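Side-chain contacts in 6-phospho-beta-glucosidase BglT (Thermotoga maritima, PDB 1UP7), which hydrolyses cellobiose 6'-phosphate to glucose 6-phosphate and glucose, using NAD(+) and a manganese ion as cofactors: residues Glu17-Lys20 / Gly21-Ile25; Asp49-Lys52 / Arg53-Asp57; Thr141-Ser144 / Gly145-Glu149. All coordinates share one frame; numbering follows the deposited sequence.

Contact 1 of 3, residues Glu17-Lys20 / Gly21-Ile25; sequences ELVK and GLLDI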
loop_
_atom_site.group_PDB
_atom_site.type_symbol
_atom_site.label_atom_id
_atom_site.label_comp_id
_atom_site.label_asym_id
_atom_site.label_seq_id
_atom_site.Cartn_x
_atom_site.Cartn_y
_atom_site.Cartn_z
ATOM N N GLU A 17 32.704 17.910 -23.171
ATOM C CA GLU A 17 32.578 16.500 -22.785
ATOM C C GLU A 17 31.226 15.919 -23.172
ATOM O O GLU A 17 31.157 14.798 -23.678
ATOM C CB GLU A 17 32.875 16.302 -21.278
ATOM C CG GLU A 17 33.521 14.974 -20.897
ATOM C CD GLU A 17 34.983 14.810 -21.348
ATOM O OE1 GLU A 17 35.859 15.682 -21.059
ATOM O OE2 GLU A 17 35.276 13.763 -21.977
ATOM N N LEU A 18 30.145 16.662 -22.961
ATOM C CA LEU A 18 28.849 16.204 -23.454
ATOM C C LEU A 18 28.873 15.909 -24.950
ATOM O O LEU A 18 28.398 14.867 -25.401
ATOM C CB LEU A 18 27.760 17.208 -23.155
ATOM C CG LEU A 18 26.381 16.851 -23.696
ATOM C CD1 LEU A 18 25.741 15.746 -22.866
ATOM C CD2 LEU A 18 25.558 18.143 -23.666
ATOM N N VAL A 19 29.460 16.828 -25.700
ATOM C CA VAL A 19 29.558 16.713 -27.141
ATOM C C VAL A 19 30.381 15.474 -27.569
ATOM O O VAL A 19 30.004 14.743 -28.504
ATOM C CB VAL A 19 30.108 18.036 -27.710
ATOM C CG1 VAL A 19 30.580 17.871 -29.104
ATOM C CG2 VAL A 19 29.009 19.092 -27.626
ATOM N N LYS A 20 31.490 15.248 -26.872
ATOM C CA LYS A 20 32.309 14.059 -27.058
ATOM C C LYS A 20 31.461 12.796 -26.877
ATOM O O LYS A 20 31.494 11.903 -27.705
ATOM C CB LYS A 20 33.488 14.076 -26.068
ATOM C CG LYS A 20 34.194 12.729 -25.821
ATOM C CD LYS A 20 35.679 12.846 -26.076
ATOM C CE LYS A 20 36.479 11.636 -25.522
ATOM N NZ LYS A 20 36.625 11.712 -24.009
ATOM N N GLY A 21 30.705 12.746 -25.789
ATOM C CA GLY A 21 29.725 11.697 -25.571
ATOM C C GLY A 21 28.726 11.524 -26.707
ATOM O O GLY A 21 28.501 10.414 -27.169
ATOM N N LEU A 22 28.131 12.619 -27.167
ATOM C CA LEU A 22 27.171 12.566 -28.262
ATOM C C LEU A 22 27.821 12.103 -29.568
ATOM O O LEU A 22 27.211 11.362 -30.333
ATOM C CB LEU A 22 26.437 13.900 -28.432
ATOM C CG LEU A 22 25.567 14.329 -27.245
ATOM C CD1 LEU A 22 25.008 15.771 -27.420
ATOM C CD2 LEU A 22 24.445 13.330 -27.029
ATOM N N LEU A 23 29.067 12.512 -29.799
ATOM C CA LEU A 23 29.810 12.055 -30.963
ATOM C C LEU A 23 29.991 10.547 -30.922
ATOM O O LEU A 23 29.858 9.885 -31.941
ATOM C CB LEU A 23 31.183 12.739 -31.058
ATOM C CG LEU A 23 31.234 14.186 -31.593
ATOM C CD1 LEU A 23 32.586 14.854 -31.244
ATOM C CD2 LEU A 23 30.893 14.330 -33.095
ATOM N N ASP A 24 30.294 10.019 -29.737
ATOM C CA ASP A 24 30.554 8.594 -29.547
ATOM C C ASP A 24 29.330 7.725 -29.843
ATOM O O ASP A 24 29.467 6.649 -30.392
ATOM C CB ASP A 24 31.045 8.307 -28.117
ATOM C CG ASP A 24 32.517 8.681 -27.886
ATOM O OD1 ASP A 24 33.286 8.971 -28.850
ATOM O OD2 ASP A 24 33.008 8.722 -26.729
ATOM N N ILE A 25 28.139 8.181 -29.468
ATOM C CA ILE A 25 26.924 7.413 -29.749
ATOM C C ILE A 25 26.399 7.671 -31.172
ATOM O O ILE A 25 25.542 6.922 -31.675
ATOM C CB ILE A 25 25.818 7.630 -28.658
ATOM C CG1 ILE A 25 25.266 9.071 -28.676
ATOM C CG2 ILE A 25 26.347 7.232 -27.241
ATOM C CD1 ILE A 25 23.814 9.176 -28.271
#
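Glu17 to Lys20 pass their carbonyls in order to the amides of Gly21 to Asp24, four successive i-to-i+4 bonds of a regular alpha-helix, the straightest being Gly21 N to Glu17 O with an N-H...O angle of 176°. The shortest is Leu23 N to Val19 O at 2.7 Å. Two apolar pairs, each one turn apart, line the inner side of this helix. Leu18 and Leu22 cross at a slant, CG of Leu18 lying 4.1 Å from CD1 of Leu22. Their first torsions differ: Leu18 has CG anti to the backbone N (chi1 177°), which swings the branch forward along the axis, while Leu22 keeps CG beside its own N, over the carbonyl oxygen of Leu18 at 3.4 Å. Beyond them lie Val7 and Ile5 of strand 4-8. The second pair, Val19 and Leu23, meets through CG1 of Val19 and CD1 of Leu23 at 4.2 Å, and Val19 looks toward helix 41-55.

The outer side is polar. Lys20 bends at chi2 and chi4 and carries NZ back toward the preceding turn, where it forms a salt bridge 3.2 Å from OE2 of Glu17, meeting that oxygen nearly head-on down its C-O bond. Asp24, one turn later, has the opposite charge, but its OD2 stays 5.4 Å from NZ of Lys20, so the two charged groups do not touch, and any pull between them is probably weak.

With apolar side chains toward strand 4-8 and helix 41-55 and the Lys20 and Asp24 side exposed, this is an amphipathic helix, the crossover of the beta-alpha-beta unit 4-8, 15-25, 33-37 in the Rossmann-type NAD domain, with the side chain of Leu18 about 6 Å from the bound dinucleotide.

Contact 2 of 3, residues Asp49-Lys52 / Arg53-Asp57; sequences DFVK and RLVKD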
loop_
_atom_site.group_PDB
_atom_site.type_symbol
_atom_site.label_atom_id
_atom_site.label_comp_id
_atom_site.label_asym_id
_atom_site.label_seq_id
_atom_site.Cartn_x
_atom_site.Cartn_y
_atom_site.Cartn_z
ATOM N N ASP A 49 32.063 27.412 -30.388
ATOM C CA ASP A 49 33.066 27.461 -31.447
ATOM C C ASP A 49 34.075 26.336 -31.259
ATOM O O ASP A 49 34.512 25.724 -32.223
ATOM C CB ASP A 49 33.843 28.775 -31.478
ATOM C CG ASP A 49 33.079 29.896 -32.133
ATOM O OD1 ASP A 49 32.027 29.633 -32.750
ATOM O OD2 ASP A 49 33.445 31.089 -32.060
ATOM N N PHE A 50 34.461 26.086 -30.008
ATOM C CA PHE A 50 35.312 24.948 -29.684
ATOM C C PHE A 50 34.592 23.624 -30.022
ATOM O O PHE A 50 35.185 22.750 -30.656
ATOM C CB PHE A 50 35.782 25.023 -28.218
ATOM C CG PHE A 50 36.584 23.826 -27.736
ATOM C CD1 PHE A 50 37.588 23.256 -28.511
ATOM C CD2 PHE A 50 36.362 23.304 -26.468
ATOM C CE1 PHE A 50 38.341 22.161 -28.040
ATOM C CE2 PHE A 50 37.116 22.224 -25.992
ATOM C CZ PHE A 50 38.097 21.647 -26.787
ATOM N N VAL A 51 33.321 23.511 -29.645
ATOM C CA VAL A 51 32.498 22.356 -30.000
ATOM C C VAL A 51 32.510 22.051 -31.497
ATOM O O VAL A 51 32.715 20.885 -31.882
ATOM C CB VAL A 51 31.022 22.485 -29.487
ATOM C CG1 VAL A 51 30.126 21.396 -30.107
ATOM C CG2 VAL A 51 30.981 22.409 -27.997
ATOM N N LYS A 52 32.312 23.089 -32.322
ATOM C CA LYS A 52 32.309 22.952 -33.783
ATOM C C LYS A 52 33.620 22.381 -34.290
ATOM O O LYS A 52 33.647 21.609 -35.258
ATOM C CB LYS A 52 32.057 24.298 -34.477
ATOM C CG LYS A 52 30.610 24.770 -34.467
ATOM C CD LYS A 52 30.404 25.910 -35.439
ATOM C CE LYS A 52 28.971 26.454 -35.365
ATOM N NZ LYS A 52 28.774 27.719 -34.548
ATOM N N ARG A 53 34.713 22.778 -33.653
ATOM C CA ARG A 53 36.044 22.280 -34.003
ATOM C C ARG A 53 36.149 20.771 -33.687
ATOM O O ARG A 53 36.775 20.028 -34.435
ATOM C CB ARG A 53 37.105 23.045 -33.231
ATOM C CG ARG A 53 38.097 23.842 -34.047
ATOM C CD ARG A 53 38.442 25.237 -33.524
ATOM N NE ARG A 53 38.939 25.265 -32.144
ATOM C CZ ARG A 53 38.540 26.146 -31.206
ATOM N NH1 ARG A 53 37.649 27.078 -31.474
ATOM N NH2 ARG A 53 39.051 26.100 -29.989
ATOM N N LEU A 54 35.530 20.319 -32.595
ATOM C CA LEU A 54 35.546 18.900 -32.234
ATOM C C LEU A 54 34.591 18.039 -33.056
ATOM O O LEU A 54 34.872 16.861 -33.292
ATOM C CB LEU A 54 35.223 18.651 -30.739
ATOM C CG LEU A 54 36.080 19.290 -29.644
ATOM C CD1 LEU A 54 35.258 19.486 -28.399
ATOM C CD2 LEU A 54 37.363 18.497 -29.363
ATOM N N VAL A 55 33.462 18.618 -33.456
ATOM C CA VAL A 55 32.433 17.883 -34.163
ATOM C C VAL A 55 32.827 17.551 -35.594
ATOM O O VAL A 55 32.413 16.532 -36.121
ATOM C CB VAL A 55 31.071 18.586 -34.074
ATOM C CG1 VAL A 55 30.068 17.959 -35.019
ATOM C CG2 VAL A 55 30.591 18.543 -32.649
ATOM N N LYS A 56 33.687 18.365 -36.188
ATOM C CA LYS A 56 34.249 18.038 -37.493
ATOM C C LYS A 56 33.146 17.707 -38.509
ATOM O O LYS A 56 33.317 16.825 -39.353
ATOM C CB LYS A 56 35.237 16.874 -37.354
ATOM C CG LYS A 56 36.625 17.284 -36.951
ATOM C CD LYS A 56 37.494 16.076 -36.582
ATOM C CE LYS A 56 38.175 16.255 -35.224
ATOM N NZ LYS A 56 39.658 16.033 -35.318
ATOM N N ASP A 57 32.009 18.402 -38.377
ATOM C CA ASP A 57 30.846 18.297 -39.272
ATOM C C ASP A 57 30.093 16.968 -39.227
ATOM O O ASP A 57 29.387 16.612 -40.153
ATOM C CB ASP A 57 31.204 18.687 -40.721
ATOM C CG ASP A 57 30.045 19.361 -41.449
ATOM O OD1 ASP A 57 29.380 20.238 -40.844
ATOM O OD2 ASP A 57 29.714 19.075 -42.626
HETATM O O HOH W 1 31.756 20.668 -36.970
#
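Arg53 folds back over the preceding turn to reach Phe50, while Arg53 N bonds to Asp49 O at 3.3 Å. Bends at chi2 and chi3 turn the side chain so that one face of the guanidinium lies over CA of Phe50 and NH2 of Arg53 comes 3.5 Å from CD1 of the Phe50 ring. The two side chains cross at about a right angle, and the ring and guanidinium planes are 39° apart, so this is an inclined approach and no parallel stack. The same NH2 is hydrogen-bonded to the carbonyls of Ala281 and Tyr278, which fix the group's position. Leu54 comes next, bonded through N to Phe50 O, and sets CD1 over one face of the ring in a CH-pi contact, 4.0 Å from the centroid and 14° off the normal. Phe50 is turned to receive it, its CG anti to the backbone N (chi1 175°). An alanine in place of Phe50 would probably cost the flat surface under Leu54 CD1 and beside Arg53 NH2, and open a gap facing the Tyr278 ring.

Val55 lies alongside Val51, both pointing the same way, with CG2 of Val55 3.8 Å from CG1 of Val51; Val55 N meets Val51 O at 2.9 Å. At Lys56 the backbone leaves the helix with positive phi, and Lys56 N makes only a weak bond, 3.4 Å, to Lys52 O. A water also sits there, donating to Lys52 O and accepting from Asp57 N, both at 2.7 Å, and bridges the two where the helix ends.

In the fold, Val51 touches Thr15 and Phe50 touches Pro16 of helix 15-25, Lys52 and Val55 touch Val61 of strand 60-63, and the Phe50 ring meets that of Tyr278 at the end of helix 263-278.

Contact 3 of 3, residues Thr141-Ser144 / Gly145-Glu149; sequences TNPS and GHITE. With NAD (nicotinamide-adenine-dinucleotide), chain I.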
loop_
_atom_site.group_PDB
_atom_site.type_symbol
_atom_site.label_atom_id
_atom_site.label_comp_id
_atom_site.label_asym_id
_atom_site.label_seq_id
_atom_site.Cartn_x
_atom_site.Cartn_y
_atom_site.Cartn_z
ATOM N N THR A 141 20.817 19.746 -13.929
ATOM C CA THR A 141 20.706 20.896 -13.039
ATOM C C THR A 141 20.438 20.477 -11.607
ATOM O O THR A 141 19.493 19.734 -11.335
ATOM C CB THR A 141 19.572 21.805 -13.516
ATOM O OG1 THR A 141 19.956 22.381 -14.766
ATOM C CG2 THR A 141 19.364 23.028 -12.543
ATOM N N ASN A 142 21.282 20.944 -10.687
ATOM C CA ASN A 142 21.117 20.572 -9.294
ATOM C C ASN A 142 20.211 21.511 -8.525
ATOM O O ASN A 142 20.104 22.670 -8.890
ATOM C CB ASN A 142 22.457 20.330 -8.624
ATOM C CG ASN A 142 22.925 18.885 -8.803
ATOM O OD1 ASN A 142 22.133 17.916 -8.627
ATOM N ND2 ASN A 142 24.190 18.726 -9.181
ATOM N N PRO A 143 19.518 21.003 -7.497
ATOM C CA PRO A 143 19.600 19.596 -7.088
ATOM C C PRO A 143 18.702 18.728 -7.954
ATOM O O PRO A 143 17.484 18.911 -8.018
ATOM C CB PRO A 143 19.121 19.621 -5.630
ATOM C CG PRO A 143 18.208 20.741 -5.541
ATOM C CD PRO A 143 18.576 21.756 -6.638
ATOM N N SER A 144 19.336 17.768 -8.603
ATOM C CA SER A 144 18.704 17.036 -9.691
ATOM C C SER A 144 17.548 16.137 -9.254
ATOM O O SER A 144 16.538 16.111 -9.953
ATOM C CB SER A 144 19.779 16.260 -10.483
ATOM O OG SER A 144 19.203 15.569 -11.566
ATOM N N GLY A 145 17.720 15.382 -8.151
ATOM C CA GLY A 145 16.703 14.467 -7.663
ATOM C C GLY A 145 15.482 15.232 -7.157
ATOM O O GLY A 145 14.332 14.801 -7.367
ATOM N N HIS A 146 15.740 16.361 -6.499
ATOM C CA HIS A 146 14.688 17.202 -5.944
ATOM C C HIS A 146 13.843 17.843 -7.063
ATOM O O HIS A 146 12.609 17.921 -6.982
ATOM C CB HIS A 146 15.292 18.277 -5.047
ATOM C CG HIS A 146 14.301 18.988 -4.175
ATOM N ND1 HIS A 146 14.694 19.878 -3.198
ATOM C CD2 HIS A 146 12.940 18.955 -4.134
ATOM C CE1 HIS A 146 13.621 20.374 -2.598
ATOM N NE2 HIS A 146 12.547 19.823 -3.138
ATOM N N ILE A 147 14.518 18.271 -8.120
ATOM C CA ILE A 147 13.852 18.848 -9.268
ATOM C C ILE A 147 13.033 17.789 -9.971
ATOM O O ILE A 147 11.933 18.052 -10.409
ATOM C CB ILE A 147 14.893 19.570 -10.194
ATOM C CG1 ILE A 147 15.400 20.828 -9.486
ATOM C CG2 ILE A 147 14.252 19.982 -11.579
ATOM C CD1 ILE A 147 16.682 21.382 -10.037
ATOM N N THR A 148 13.536 16.559 -10.022
ATOM C CA THR A 148 12.746 15.476 -10.611
ATOM C C THR A 148 11.508 15.195 -9.798
ATOM O O THR A 148 10.447 15.001 -10.380
ATOM C CB THR A 148 13.590 14.182 -10.746
ATOM O OG1 THR A 148 14.780 14.487 -11.457
ATOM C CG2 THR A 148 12.921 13.182 -11.619
ATOM N N GLU A 149 11.628 15.166 -8.461
ATOM C CA GLU A 149 10.458 15.005 -7.594
ATOM C C GLU A 149 9.428 16.070 -7.964
ATOM O O GLU A 149 8.249 15.797 -8.116
ATOM C CB GLU A 149 10.824 15.157 -6.116
ATOM C CG GLU A 149 9.640 15.156 -5.136
ATOM C CD GLU A 149 8.879 13.828 -5.068
ATOM O OE1 GLU A 149 9.501 12.756 -5.181
ATOM O OE2 GLU A 149 7.649 13.855 -4.889
HETATM P PA NAD I . 27.639 26.766 -14.872
HETATM O O1A NAD I . 27.702 27.871 -13.896
HETATM O O2A NAD I . 28.784 26.725 -15.908
HETATM O O5B NAD I . 26.210 26.961 -15.611
HETATM C C5B NAD I . 26.000 26.402 -16.882
HETATM C C4B NAD I . 25.413 27.444 -17.825
HETATM O O4B NAD I . 24.055 27.717 -17.487
HETATM C C3B NAD I . 26.130 28.788 -17.834
HETATM O O3B NAD I . 26.659 28.991 -19.135
HETATM C C2B NAD I . 25.041 29.813 -17.512
HETATM O O2B NAD I . 25.168 30.992 -18.279
HETATM C C1B NAD I . 23.799 29.051 -17.937
HETATM N N9A NAD I . 22.548 29.510 -17.340
HETATM C C8A NAD I . 22.303 30.034 -16.085
HETATM N N7A NAD I . 20.973 30.260 -16.015
HETATM C C5A NAD I . 20.368 29.854 -17.146
HETATM C C6A NAD I . 19.054 29.870 -17.597
HETATM N N6A NAD I . 18.063 30.341 -16.848
HETATM N N1A NAD I . 18.769 29.386 -18.868
HETATM C C2A NAD I . 19.783 28.911 -19.683
HETATM N N3A NAD I . 21.083 28.930 -19.236
HETATM C C4A NAD I . 21.360 29.394 -17.996
HETATM O O3 NAD I . 27.609 25.415 -14.000
HETATM P PN NAD I . 27.987 23.923 -14.444
HETATM O O1N NAD I . 29.095 23.561 -13.525
HETATM O O2N NAD I . 28.145 23.759 -15.873
HETATM O O5D NAD I . 26.680 23.071 -14.095
HETATM C C5D NAD I . 25.359 23.442 -14.446
HETATM C C4D NAD I . 24.391 22.636 -13.565
HETATM O O4D NAD I . 24.513 21.227 -13.754
HETATM C C3D NAD I . 24.636 22.870 -12.082
HETATM O O3D NAD I . 23.370 22.952 -11.501
HETATM C C2D NAD I . 25.376 21.623 -11.607
HETATM O O2D NAD I . 25.174 21.286 -10.245
HETATM C C1D NAD I . 24.926 20.544 -12.565
HETATM N N1N NAD I . 26.074 19.748 -13.008
HETATM C C2N NAD I . 26.213 19.635 -14.373
HETATM C C3N NAD I . 27.242 18.918 -14.932
HETATM C C7N NAD I . 27.343 18.854 -16.438
HETATM O O7N NAD I . 27.615 17.652 -17.134
HETATM N N7N NAD I . 27.152 19.988 -17.129
HETATM C C4N NAD I . 28.147 18.305 -14.061
HETATM C C5N NAD I . 28.019 18.403 -12.661
HETATM C C6N NAD I . 26.957 19.141 -12.139
#
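Asn142 meets the nicotinamide ribose of NAD through backbone and side chain together, its N bonding to O3D of NAD at 3.0 Å in a nearly straight line. From CB, 3.3 Å from O2D of NAD, the side chain runs to CG and there divides. ND2 gives a hydrogen to O2D of NAD at 2.9 Å and is also bonded to O3 of the bound glucose 6-phosphate, so one amide group touches cofactor and sugar. OD1 turns the other way and accepts from Ser144 N at 2.8 Å, in the amide plane on a lone pair: an Asx turn that fixes the amide's rotation.

Pro143, after a cis peptide bond, is the N-cap of the following helix; its O receives Ile147 N, and its CD rests 3.9 Å from CD1 of Ile147. Ser144 O is gripped twice by Thr148, through N and through OG1 at 2.8 Å, from opposite faces of the carbonyl plane.

The turn joins strand 136-139 to helix 144-155, whose Ile147 packs against Ala118 and Val122 of helix 109-131 and Phe160 of strand 160-162, while His146 and Glu149 face helix 355-376.

Along the chain the three contacts come in series, none nested in or crossing another, and each is local, so no long loop is closed. Contact 1 lies in helix 15-25, which links strands 4-8 and 33-37; contact 2 is the end of helix 41-55, which leads on to strand 60-63. These two helices touch: CG1 of Val19 lies 3.6 Å from CG2 of Val55, and Leu23 also packs on the end of helix 41-55. Contact 3 comes after strand 136-139 of the same parallel sheet, about 11 Å from contact 1 and 17 Å from contact 2 between nearest atoms, and there the cofactor meets the substrate pocket.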